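Local atomic coordinates of enoyl-CoA hydratase/isomerase (Mycobacterium avium, PDB entry 3P5M), a protein that probably catalyses the hydration or isomerisation of enoyl-coenzyme A thioesters as a crotonase-type enzyme. Residues Arg86-Gly98 against Val194-Lys206. Sequence-based numbering, arbitrary orientation.
Sequences RAITSLPKPVIAG and VSGGPTLAFGWTK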
# COMPACT_ATOMS: atom_id res chain seq x y z
N ARG B 86 -26.42 -18.12 -10.70
CA ARG B 86 -26.20 -18.70 -12.02
C ARG B 86 -26.77 -17.83 -13.14
O ARG B 86 -26.09 -17.61 -14.12
CB ARG B 86 -26.69 -20.14 -12.12
CG ARG B 86 -26.53 -20.74 -13.55
CD ARG B 86 -25.06 -20.79 -14.11
NE ARG B 86 -24.27 -21.88 -13.53
CZ ARG B 86 -23.04 -22.23 -13.93
NH1 ARG B 86 -22.43 -21.61 -14.94
NH2 ARG B 86 -22.41 -23.23 -13.30
N ALA B 87 -27.99 -17.32 -12.97
CA ALA B 87 -28.61 -16.40 -13.94
C ALA B 87 -27.81 -15.12 -14.22
O ALA B 87 -27.70 -14.66 -15.38
CB ALA B 87 -30.03 -16.06 -13.49
N ILE B 88 -27.27 -14.50 -13.17
CA ILE B 88 -26.42 -13.33 -13.37
C ILE B 88 -25.13 -13.71 -14.14
O ILE B 88 -24.77 -13.04 -15.10
CB ILE B 88 -26.04 -12.64 -12.02
CG1 ILE B 88 -27.26 -12.01 -11.34
CG2 ILE B 88 -25.00 -11.60 -12.24
CD1 ILE B 88 -27.13 -11.90 -9.77
N THR B 89 -24.45 -14.76 -13.73
CA THR B 89 -23.19 -15.12 -14.42
C THR B 89 -23.43 -15.58 -15.87
O THR B 89 -22.53 -15.48 -16.73
CB THR B 89 -22.38 -16.22 -13.68
OG1 THR B 89 -23.18 -17.41 -13.54
CG2 THR B 89 -21.97 -15.77 -12.27
N SER B 90 -24.64 -16.05 -16.14
CA SER B 90 -24.97 -16.65 -17.42
C SER B 90 -25.66 -15.67 -18.38
O SER B 90 -25.61 -15.89 -19.59
CB SER B 90 -25.82 -17.93 -17.22
OG SER B 90 -26.23 -18.43 -18.48
N LEU B 91 -26.30 -14.61 -17.86
CA LEU B 91 -26.85 -13.56 -18.73
C LEU B 91 -25.79 -13.02 -19.67
O LEU B 91 -24.74 -12.56 -19.18
CB LEU B 91 -27.45 -12.40 -17.91
CG LEU B 91 -28.06 -11.21 -18.67
CD1 LEU B 91 -29.40 -11.54 -19.27
CD2 LEU B 91 -28.25 -10.04 -17.76
N PRO B 92 -26.05 -13.02 -21.01
CA PRO B 92 -25.02 -12.51 -21.93
C PRO B 92 -25.01 -10.97 -22.04
O PRO B 92 -24.78 -10.39 -23.12
CB PRO B 92 -25.33 -13.22 -23.28
CG PRO B 92 -26.78 -13.54 -23.21
CD PRO B 92 -27.06 -13.83 -21.73
N LYS B 93 -25.19 -10.33 -20.89
CA LYS B 93 -25.20 -8.88 -20.78
C LYS B 93 -24.58 -8.48 -19.46
O LYS B 93 -24.70 -9.21 -18.46
CB LYS B 93 -26.64 -8.36 -20.85
CG LYS B 93 -27.29 -8.55 -22.22
CD LYS B 93 -28.77 -8.12 -22.26
CE LYS B 93 -29.41 -8.46 -23.63
NZ LYS B 93 -30.74 -7.79 -23.83
N PRO B 94 -23.88 -7.34 -19.45
CA PRO B 94 -23.21 -6.94 -18.22
C PRO B 94 -24.19 -6.61 -17.08
O PRO B 94 -25.24 -6.00 -17.31
CB PRO B 94 -22.41 -5.69 -18.63
CG PRO B 94 -23.08 -5.23 -19.92
CD PRO B 94 -23.55 -6.46 -20.58
N VAL B 95 -23.85 -7.06 -15.87
CA VAL B 95 -24.68 -6.87 -14.67
C VAL B 95 -23.78 -6.13 -13.69
O VAL B 95 -22.67 -6.61 -13.37
CB VAL B 95 -25.11 -8.23 -14.05
CG1 VAL B 95 -26.00 -8.04 -12.83
CG2 VAL B 95 -25.87 -9.10 -15.08
N ILE B 96 -24.24 -4.96 -13.24
CA ILE B 96 -23.49 -4.14 -12.29
C ILE B 96 -24.19 -4.08 -10.95
O ILE B 96 -25.36 -3.72 -10.86
CB ILE B 96 -23.24 -2.72 -12.87
CG1 ILE B 96 -22.35 -2.82 -14.09
CG2 ILE B 96 -22.60 -1.77 -11.84
CD1 ILE B 96 -22.92 -2.14 -15.21
N ALA B 97 -23.45 -4.42 -9.89
CA ALA B 97 -23.92 -4.21 -8.53
C ALA B 97 -23.45 -2.83 -8.02
O ALA B 97 -22.26 -2.56 -7.98
CB ALA B 97 -23.44 -5.36 -7.61
N GLY B 98 -24.38 -1.95 -7.66
CA GLY B 98 -24.00 -0.74 -6.94
C GLY B 98 -24.25 -1.08 -5.49
O GLY B 98 -25.39 -1.24 -5.08
N VAL B 194 -20.84 1.38 -19.80
CA VAL B 194 -21.14 -0.03 -20.03
C VAL B 194 -22.42 -0.25 -20.90
O VAL B 194 -22.37 -0.95 -21.91
CB VAL B 194 -21.19 -0.76 -18.67
CG1 VAL B 194 -21.70 -2.18 -18.79
CG2 VAL B 194 -19.81 -0.78 -18.08
N SER B 195 -23.54 0.37 -20.51
CA SER B 195 -24.80 0.33 -21.28
C SER B 195 -24.68 0.95 -22.68
O SER B 195 -25.53 0.72 -23.52
CB SER B 195 -25.95 0.99 -20.50
OG SER B 195 -25.78 2.39 -20.42
N GLY B 196 -23.62 1.73 -22.93
CA GLY B 196 -23.35 2.27 -24.26
C GLY B 196 -22.25 1.51 -25.01
O GLY B 196 -21.88 1.84 -26.16
N GLY B 197 -21.74 0.47 -24.35
CA GLY B 197 -20.70 -0.40 -24.90
C GLY B 197 -21.12 -1.49 -25.88
O GLY B 197 -22.30 -1.69 -26.18
N PRO B 198 -20.13 -2.19 -26.43
CA PRO B 198 -20.35 -3.27 -27.39
C PRO B 198 -20.96 -4.53 -26.74
O PRO B 198 -20.26 -5.49 -26.47
CB PRO B 198 -18.95 -3.53 -27.92
CG PRO B 198 -18.07 -3.17 -26.75
CD PRO B 198 -18.69 -1.91 -26.25
N THR B 199 -22.27 -4.51 -26.55
CA THR B 199 -22.96 -5.51 -25.74
C THR B 199 -22.71 -6.96 -26.14
O THR B 199 -22.61 -7.83 -25.27
CB THR B 199 -24.46 -5.20 -25.70
OG1 THR B 199 -24.63 -3.82 -25.38
CG2 THR B 199 -25.16 -6.07 -24.64
N LEU B 200 -22.60 -7.22 -27.44
CA LEU B 200 -22.36 -8.57 -27.93
C LEU B 200 -20.96 -9.02 -27.56
O LEU B 200 -20.76 -10.19 -27.18
CB LEU B 200 -22.58 -8.68 -29.44
CG LEU B 200 -24.03 -8.36 -29.90
CD1 LEU B 200 -24.17 -8.31 -31.43
CD2 LEU B 200 -25.06 -9.33 -29.33
N ALA B 201 -20.00 -8.10 -27.69
CA ALA B 201 -18.63 -8.35 -27.24
C ALA B 201 -18.53 -8.65 -25.76
O ALA B 201 -17.78 -9.54 -25.38
CB ALA B 201 -17.66 -7.19 -27.64
N PHE B 202 -19.28 -7.89 -24.94
CA PHE B 202 -19.40 -8.11 -23.51
C PHE B 202 -19.96 -9.50 -23.21
O PHE B 202 -19.46 -10.18 -22.33
CB PHE B 202 -20.27 -7.02 -22.83
CG PHE B 202 -19.62 -5.64 -22.79
CD1 PHE B 202 -18.24 -5.47 -22.90
CD2 PHE B 202 -20.41 -4.50 -22.58
CE1 PHE B 202 -17.63 -4.19 -22.87
CE2 PHE B 202 -19.82 -3.20 -22.51
CZ PHE B 202 -18.41 -3.05 -22.64
N GLY B 203 -21.00 -9.91 -23.95
CA GLY B 203 -21.58 -11.24 -23.75
C GLY B 203 -20.62 -12.38 -24.08
O GLY B 203 -20.55 -13.38 -23.37
N TRP B 204 -19.88 -12.25 -25.18
CA TRP B 204 -18.83 -13.22 -25.50
C TRP B 204 -17.68 -13.25 -24.49
O TRP B 204 -17.24 -14.34 -24.08
CB TRP B 204 -18.28 -12.98 -26.90
CG TRP B 204 -19.09 -13.66 -27.94
CD1 TRP B 204 -19.99 -13.08 -28.78
CD2 TRP B 204 -19.12 -15.06 -28.22
NE1 TRP B 204 -20.55 -14.03 -29.61
CE2 TRP B 204 -20.05 -15.25 -29.28
CE3 TRP B 204 -18.46 -16.19 -27.70
CZ2 TRP B 204 -20.32 -16.51 -29.83
CZ3 TRP B 204 -18.73 -17.42 -28.25
CH2 TRP B 204 -19.64 -17.57 -29.30
N THR B 205 -17.18 -12.08 -24.11
CA THR B 205 -16.22 -11.94 -23.00
C THR B 205 -16.72 -12.65 -21.73
O THR B 205 -15.95 -13.39 -21.10
CB THR B 205 -15.96 -10.47 -22.68
OG1 THR B 205 -15.43 -9.82 -23.83
CG2 THR B 205 -15.01 -10.32 -21.49
N LYS B 206 -17.98 -12.43 -21.34
CA LYS B 206 -18.53 -13.15 -20.16
C LYS B 206 -18.53 -14.66 -20.31
O LYS B 206 -18.25 -15.39 -19.33
CB LYS B 206 -19.95 -12.74 -19.80
CG LYS B 206 -20.11 -11.41 -19.17
CD LYS B 206 -21.62 -11.15 -18.77
CE LYS B 206 -22.17 -12.14 -17.70
NZ LYS B 206 -23.34 -11.50 -16.93
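The Phe202 ring is met obliquely by Pro94, whose CG lies 3.8 Å from Phe202 CD2 while the two side chains cross at about a right angle. Over one face of the ring, displaced toward its rim, sits the carbonyl oxygen of Pro198; Val194 O lies in the ring plane at an edge. Val194 meets the same CG roughly at right angles to the phenylalanine. With CG1 anti to the backbone N (chi1 171°), it sets that methyl 3.5 Å from Pro94 CG, and the same CG1 meets Ile96 CD1 tip to tip at 3.8 Å.

The polar half of the contact belongs to Lys206, whose aliphatic chain bends at chi3 (64°) and carries the ammonium group into the loop between helix 74-90 and strand 95-99. There NZ donates to Ile88 O at 2.8 Å, nearly in line with the carbonyl bond (165°), and to Lys93 O at 3.1 Å from above the carbonyl plane; a weak bond to Leu91 O adds a third carbonyl, from the loop. A salt bridge to Asp115, which also accepts from Val95 N, probably balances the buried charge. Gly203 CA comes within 3.4 Å of Pro92 O, a close backbone approach allowed by the absence of a side chain.

The end of helix 183-195 and the start of helix 199-213 thus pack against the helix-to-strand connection leading into the parallel part of the central crotonase-fold sheet. Strand 95-99 runs there between strands 53-58 and 116-119, with Leu116 touching both Ile96 and Val194, while Pro198 and Thr205 pack against a second subunit.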